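Local coordinates for non-toxic crystal protein (Bacillus thuringiensis, PDB 2D42) that is of unknown function but forms parasporal inclusions, is non-toxic, and has an elongated fold resembling beta-pore-forming toxins of the epsilon-toxin and aerolysin type, at residues A[35-40]-A[123-128]; A[100-105]-A[130-135]. All coordinates share one frame; numbering follows the deposited sequence.

Contact 1. Residues A[35-40]-A[123-128]; sequences IRIAGL and AVTNEN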
loop_
_atom_site.group_PDB
_atom_site.type_symbol
_atom_site.label_atom_id
_atom_site.label_comp_id
_atom_site.label_asym_id
_atom_site.label_seq_id
_atom_site.Cartn_x
_atom_site.Cartn_y
_atom_site.Cartn_z
ATOM N N ILE A 35 12.494 19.922 5.006
ATOM C CA ILE A 35 11.953 18.935 5.926
ATOM C C ILE A 35 11.423 17.902 4.948
ATOM O O ILE A 35 10.664 18.244 4.052
ATOM C CB ILE A 35 10.772 19.511 6.722
ATOM C CG1 ILE A 35 11.275 20.584 7.691
ATOM C CG2 ILE A 35 10.047 18.391 7.469
ATOM C CD1 ILE A 35 10.170 21.390 8.324
ATOM N N ARG A 36 11.826 16.648 5.087
ATOM C CA ARG A 36 11.342 15.667 4.141
ATOM C C ARG A 36 10.982 14.319 4.736
ATOM O O ARG A 36 11.377 13.973 5.847
ATOM C CB ARG A 36 12.362 15.463 3.012
ATOM C CG ARG A 36 13.552 14.607 3.382
ATOM C CD ARG A 36 14.325 14.158 2.135
ATOM N NE ARG A 36 14.842 15.293 1.370
ATOM C CZ ARG A 36 14.387 15.679 0.180
ATOM N NH1 ARG A 36 13.396 15.025 -0.415
ATOM N NH2 ARG A 36 14.929 16.729 -0.423
ATOM N N ILE A 37 10.228 13.567 3.947
ATOM C CA ILE A 37 9.774 12.236 4.295
ATOM C C ILE A 37 10.381 11.344 3.232
ATOM O O ILE A 37 10.230 11.614 2.040
ATOM C CB ILE A 37 8.226 12.160 4.241
ATOM C CG1 ILE A 37 7.645 12.804 5.501
ATOM C CG2 ILE A 37 7.766 10.709 4.065
ATOM C CD1 ILE A 37 6.148 13.054 5.427
ATOM N N ALA A 38 11.078 10.301 3.665
ATOM C CA ALA A 38 11.729 9.377 2.745
ATOM C C ALA A 38 11.683 7.934 3.230
ATOM O O ALA A 38 11.365 7.665 4.390
ATOM C CB ALA A 38 13.190 9.798 2.546
ATOM N N GLY A 39 12.024 7.011 2.335
ATOM C CA GLY A 39 12.049 5.605 2.689
ATOM C C GLY A 39 10.698 5.075 3.130
ATOM O O GLY A 39 10.602 4.320 4.092
ATOM N N LEU A 40 9.649 5.492 2.436
ATOM C CA LEU A 40 8.293 5.040 2.749
ATOM C C LEU A 40 8.188 3.513 2.759
ATOM O O LEU A 40 8.578 2.849 1.798
ATOM C CB LEU A 40 7.331 5.592 1.710
ATOM C CG LEU A 40 6.230 6.573 2.099
ATOM C CD1 LEU A 40 6.517 7.267 3.414
ATOM C CD2 LEU A 40 6.092 7.560 0.958
ATOM N N ALA A 123 -0.803 6.671 1.060
ATOM C CA ALA A 123 -0.101 7.883 1.447
ATOM C C ALA A 123 -0.084 7.952 2.962
ATOM O O ALA A 123 -1.130 7.852 3.605
ATOM C CB ALA A 123 -0.817 9.109 0.867
ATOM N N VAL A 124 1.104 8.101 3.535
ATOM C CA VAL A 124 1.218 8.193 4.986
ATOM C C VAL A 124 0.901 9.633 5.380
ATOM O O VAL A 124 0.787 9.950 6.562
ATOM C CB VAL A 124 2.659 7.861 5.469
ATOM C CG1 VAL A 124 3.637 8.957 5.017
ATOM C CG2 VAL A 124 2.680 7.720 6.984
ATOM N N THR A 125 0.731 10.481 4.367
ATOM C CA THR A 125 0.484 11.908 4.558
ATOM C C THR A 125 -0.953 12.366 4.746
ATOM O O THR A 125 -1.194 13.547 5.004
ATOM C CB THR A 125 1.078 12.716 3.396
ATOM O OG1 THR A 125 0.491 12.282 2.164
ATOM C CG2 THR A 125 2.586 12.520 3.332
ATOM N N ASN A 126 -1.909 11.455 4.604
ATOM C CA ASN A 126 -3.304 11.818 4.796
ATOM C C ASN A 126 -4.135 10.582 5.134
ATOM O O ASN A 126 -3.647 9.455 5.058
ATOM C CB ASN A 126 -3.851 12.519 3.546
ATOM C CG ASN A 126 -3.952 11.592 2.355
ATOM O OD1 ASN A 126 -4.681 10.597 2.391
ATOM N ND2 ASN A 126 -3.226 11.915 1.288
ATOM N N GLU A 127 -5.390 10.790 5.509
ATOM C CA GLU A 127 -6.240 9.672 5.875
ATOM C C GLU A 127 -7.240 9.292 4.799
ATOM O O GLU A 127 -8.258 8.668 5.094
ATOM C CB GLU A 127 -6.973 9.984 7.183
ATOM C CG GLU A 127 -6.043 10.203 8.365
ATOM C CD GLU A 127 -6.788 10.545 9.643
ATOM O OE1 GLU A 127 -7.689 9.774 10.028
ATOM O OE2 GLU A 127 -6.470 11.577 10.269
ATOM N N ASN A 128 -6.954 9.661 3.552
ATOM C CA ASN A 128 -7.854 9.335 2.457
ATOM C C ASN A 128 -7.662 7.891 2.009
ATOM O O ASN A 128 -6.629 7.272 2.260
ATOM C CB ASN A 128 -7.626 10.259 1.251
ATOM C CG ASN A 128 -7.732 11.739 1.603
ATOM O OD1 ASN A 128 -8.574 12.144 2.402
ATOM N ND2 ASN A 128 -6.882 12.555 0.982
#
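Leu40 meets Val124 in an unusual, nearly eclipsed conformation, which should be read with caution as it may reflect the fit to density. With chi1 at -116° its CG almost eclipses the hydrogen on CA, and with chi2 near 20° CD1 almost eclipses CA in turn. That CD1 methyl comes to 3.7 Å from CG1 of Val124, the two side chains crossing at a slant. Val124 offers the methyl that lies between its own backbone N and carbonyl carbon. A looser pair lies beside this one, where the outermost methyl of Ile37, CD1, stops 4.2 Å from CG2 of Thr125. The contact thus illustrates how a strand and a loop can be joined by methyl groups while their backbones stay well apart, the CA atoms of Leu40 and Val124 being 8.1 Å from each other. Thr125 divides its branches by polarity: CG2 faces the isoleucine, while OG1 is hydrogen-bonded to Asn98 and to the backbone N of Ile99. Just beyond, an Asx turn shapes the loop, Asn128 N giving a 2.7 Å bond to Asn126 OD1. Gly39, with positive phi, turns the corner between Ile37 and Leu40. Strand 36-43 is antiparallel to strand 150-185, where Cys171 touches both Ile37 and Leu40; Ile99 also packs on both, and Val93 of strand 71-94 touches Ile37 and is hydrogen-bonded, backbone to backbone, to Val124.

Contact 2. Residues A[100-105]-A[130-135]; sequences TGKYFA and YTLDAT
Thr100 and Tyr130 approach each other obliquely, whereas Lys102 and Leu132, two residues further along each segment, cross at about a right angle. Both pairs span two sheets of the elongated, strand-rich fold that this protein shares with beta-pore-forming toxins. Strand 101-109 is the middle strand of a three-stranded sheet, and strand 129-146 belongs to the large mixed sheet, where it is antiparallel to strand 71-94. The segments set out in the same sense but splay apart toward Ala105 and Thr135. Thr100 is level with Tyr130 and Lys102 with Leu132, but their CA atoms lie 8.7 Å and 9.6 Å apart, so side chains and one water span the gap. This is a worked example of sheets meeting through side-chain ends rather than backbone. Leu132 CG is anti to its backbone N (chi1 176°), and the branch ending in CD2 reaches the lysine chain, with CE of Lys102 at 4.0 Å from CD2 of Leu132. The lysine bends at chi2 and again at chi4. Its NZ is modelled only 3.0 Å from Leu132 CD2, too close for an ammonium and a methyl, and its exact position is therefore doubtful. Glu121 of strand 114-122 also touches Leu132. At the other pair, OG1 of Thr100 lies 3.4 Å from CE1 of Tyr130, near the hydroxyl end of the ring. Tyr130 OH is also hydrogen-bonded to Asn126 ND2. A water hydrogen-bonded to both hydroxyls, 2.8 Å from Thr100 OG1 and 2.6 Å from Tyr130 OH, completes the junction.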
loop_
_atom_site.group_PDB
_atom_site.type_symbol
_atom_site.label_atom_id
_atom_site.label_comp_id
_atom_site.label_asym_id
_atom_site.label_seq_id
_atom_site.Cartn_x
_atom_site.Cartn_y
_atom_site.Cartn_z
ATOM N N THR A 100 2.376 9.542 -2.566
ATOM C CA THR A 100 1.794 8.232 -2.774
ATOM C C THR A 100 2.903 7.196 -2.907
ATOM O O THR A 100 3.780 7.328 -3.753
ATOM C CB THR A 100 0.932 8.212 -4.035
ATOM O OG1 THR A 100 -0.208 9.060 -3.840
ATOM C CG2 THR A 100 0.460 6.796 -4.334
ATOM N N GLY A 101 2.876 6.179 -2.052
ATOM C CA GLY A 101 3.885 5.135 -2.121
ATOM C C GLY A 101 3.344 3.832 -2.700
ATOM O O GLY A 101 2.140 3.571 -2.641
ATOM N N LYS A 102 4.231 3.022 -3.270
ATOM C CA LYS A 102 3.853 1.727 -3.842
ATOM C C LYS A 102 4.392 0.683 -2.866
ATOM O O LYS A 102 5.548 0.770 -2.454
ATOM C CB LYS A 102 4.508 1.538 -5.211
ATOM C CG LYS A 102 3.699 0.711 -6.204
ATOM C CD LYS A 102 3.300 -0.656 -5.653
ATOM C CE LYS A 102 2.633 -1.501 -6.732
ATOM N NZ LYS A 102 1.523 -0.774 -7.416
ATOM N N TYR A 103 3.566 -0.291 -2.489
ATOM C CA TYR A 103 3.992 -1.316 -1.528
ATOM C C TYR A 103 3.638 -2.745 -1.960
ATOM O O TYR A 103 2.857 -2.948 -2.887
ATOM C CB TYR A 103 3.357 -1.041 -0.166
ATOM C CG TYR A 103 3.482 0.392 0.311
ATOM C CD1 TYR A 103 4.684 0.881 0.822
ATOM C CD2 TYR A 103 2.390 1.255 0.261
ATOM C CE1 TYR A 103 4.790 2.195 1.277
ATOM C CE2 TYR A 103 2.487 2.570 0.713
ATOM C CZ TYR A 103 3.684 3.030 1.222
ATOM O OH TYR A 103 3.758 4.311 1.713
ATOM N N PHE A 104 4.219 -3.727 -1.270
ATOM C CA PHE A 104 3.991 -5.143 -1.561
ATOM C C PHE A 104 3.978 -5.966 -0.274
ATOM O O PHE A 104 4.453 -5.521 0.770
ATOM C CB PHE A 104 5.086 -5.682 -2.485
ATOM C CG PHE A 104 5.005 -5.158 -3.891
ATOM C CD1 PHE A 104 4.236 -5.814 -4.853
ATOM C CD2 PHE A 104 5.684 -3.995 -4.252
ATOM C CE1 PHE A 104 4.145 -5.318 -6.151
ATOM C CE2 PHE A 104 5.599 -3.491 -5.552
ATOM C CZ PHE A 104 4.825 -4.156 -6.502
ATOM N N ALA A 105 3.423 -7.168 -0.357
ATOM C CA ALA A 105 3.355 -8.059 0.791
ATOM C C ALA A 105 3.087 -9.481 0.314
ATOM O O ALA A 105 2.231 -9.707 -0.544
ATOM C CB ALA A 105 2.261 -7.607 1.739
ATOM N N TYR A 130 -6.997 5.062 -0.715
ATOM C CA TYR A 130 -6.258 4.923 -1.961
ATOM C C TYR A 130 -6.480 3.537 -2.552
ATOM O O TYR A 130 -6.197 2.524 -1.903
ATOM C CB TYR A 130 -4.762 5.122 -1.717
ATOM C CG TYR A 130 -4.353 6.563 -1.558
ATOM C CD1 TYR A 130 -3.641 7.215 -2.564
ATOM C CD2 TYR A 130 -4.664 7.272 -0.401
ATOM C CE1 TYR A 130 -3.244 8.542 -2.423
ATOM C CE2 TYR A 130 -4.272 8.600 -0.248
ATOM C CZ TYR A 130 -3.561 9.226 -1.268
ATOM O OH TYR A 130 -3.157 10.531 -1.126
ATOM N N THR A 131 -6.958 3.492 -3.790
ATOM C CA THR A 131 -7.213 2.216 -4.449
ATOM C C THR A 131 -6.256 1.943 -5.598
ATOM O O THR A 131 -5.779 2.862 -6.262
ATOM C CB THR A 131 -8.642 2.158 -4.997
ATOM O OG1 THR A 131 -8.805 3.173 -5.994
ATOM C CG2 THR A 131 -9.643 2.388 -3.887
ATOM N N LEU A 132 -5.971 0.664 -5.821
ATOM C CA LEU A 132 -5.088 0.251 -6.900
ATOM C C LEU A 132 -5.640 -0.994 -7.583
ATOM O O LEU A 132 -5.823 -2.032 -6.942
ATOM C CB LEU A 132 -3.681 -0.046 -6.371
ATOM C CG LEU A 132 -2.692 -0.593 -7.409
ATOM C CD1 LEU A 132 -2.463 0.441 -8.506
ATOM C CD2 LEU A 132 -1.377 -0.945 -6.739
ATOM N N ASP A 133 -5.910 -0.882 -8.880
ATOM C CA ASP A 133 -6.414 -2.010 -9.654
ATOM C C ASP A 133 -5.244 -2.669 -10.335
ATOM O O ASP A 133 -4.523 -2.029 -11.093
ATOM C CB ASP A 133 -7.409 -1.562 -10.723
ATOM C CG ASP A 133 -8.698 -1.048 -10.135
ATOM O OD1 ASP A 133 -9.211 -1.669 -9.180
ATOM O OD2 ASP A 133 -9.207 -0.027 -10.638
ATOM N N ALA A 134 -5.050 -3.948 -10.052
ATOM C CA ALA A 134 -3.966 -4.696 -10.655
ATOM C C ALA A 134 -4.578 -5.724 -11.594
ATOM O O ALA A 134 -5.559 -6.387 -11.250
ATOM C CB ALA A 134 -3.145 -5.387 -9.583
ATOM N N THR A 135 -4.005 -5.845 -12.783
ATOM C CA THR A 135 -4.506 -6.798 -13.755
ATOM C C THR A 135 -3.599 -8.017 -13.822
ATOM O O THR A 135 -2.403 -7.905 -14.076
ATOM C CB THR A 135 -4.605 -6.164 -15.157
ATOM O OG1 THR A 135 -5.608 -5.140 -15.147
ATOM C CG2 THR A 135 -4.967 -7.212 -16.193
HETATM O O HOH W 1 -0.949 11.237 -2.278
#

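How the contacts relate
Along the chain the segments alternate: 35-40, 100-105, 123-128, then 130-135, so the two contacts interlock rather than follow one another. Their centres lie 15 Å apart, and both reach the large mixed sheet, through strand 36-43 in contact 1 and strand 129-146 in contact 2. They also touch directly. Leu40 CG packs 3.4 Å from Tyr103 OH, and Ala123 CB lies 3.4 Å from Tyr130 OH. The loop of contact 1 leads straight into the second strand of contact 2. Contact 2 joins the three-stranded sheet to the larger one, while contact 1 packs strand 36-43 against the loop between strands 114-122 and 129-146, both near the middle of this long molecule, within the ETX/MTX2 family region.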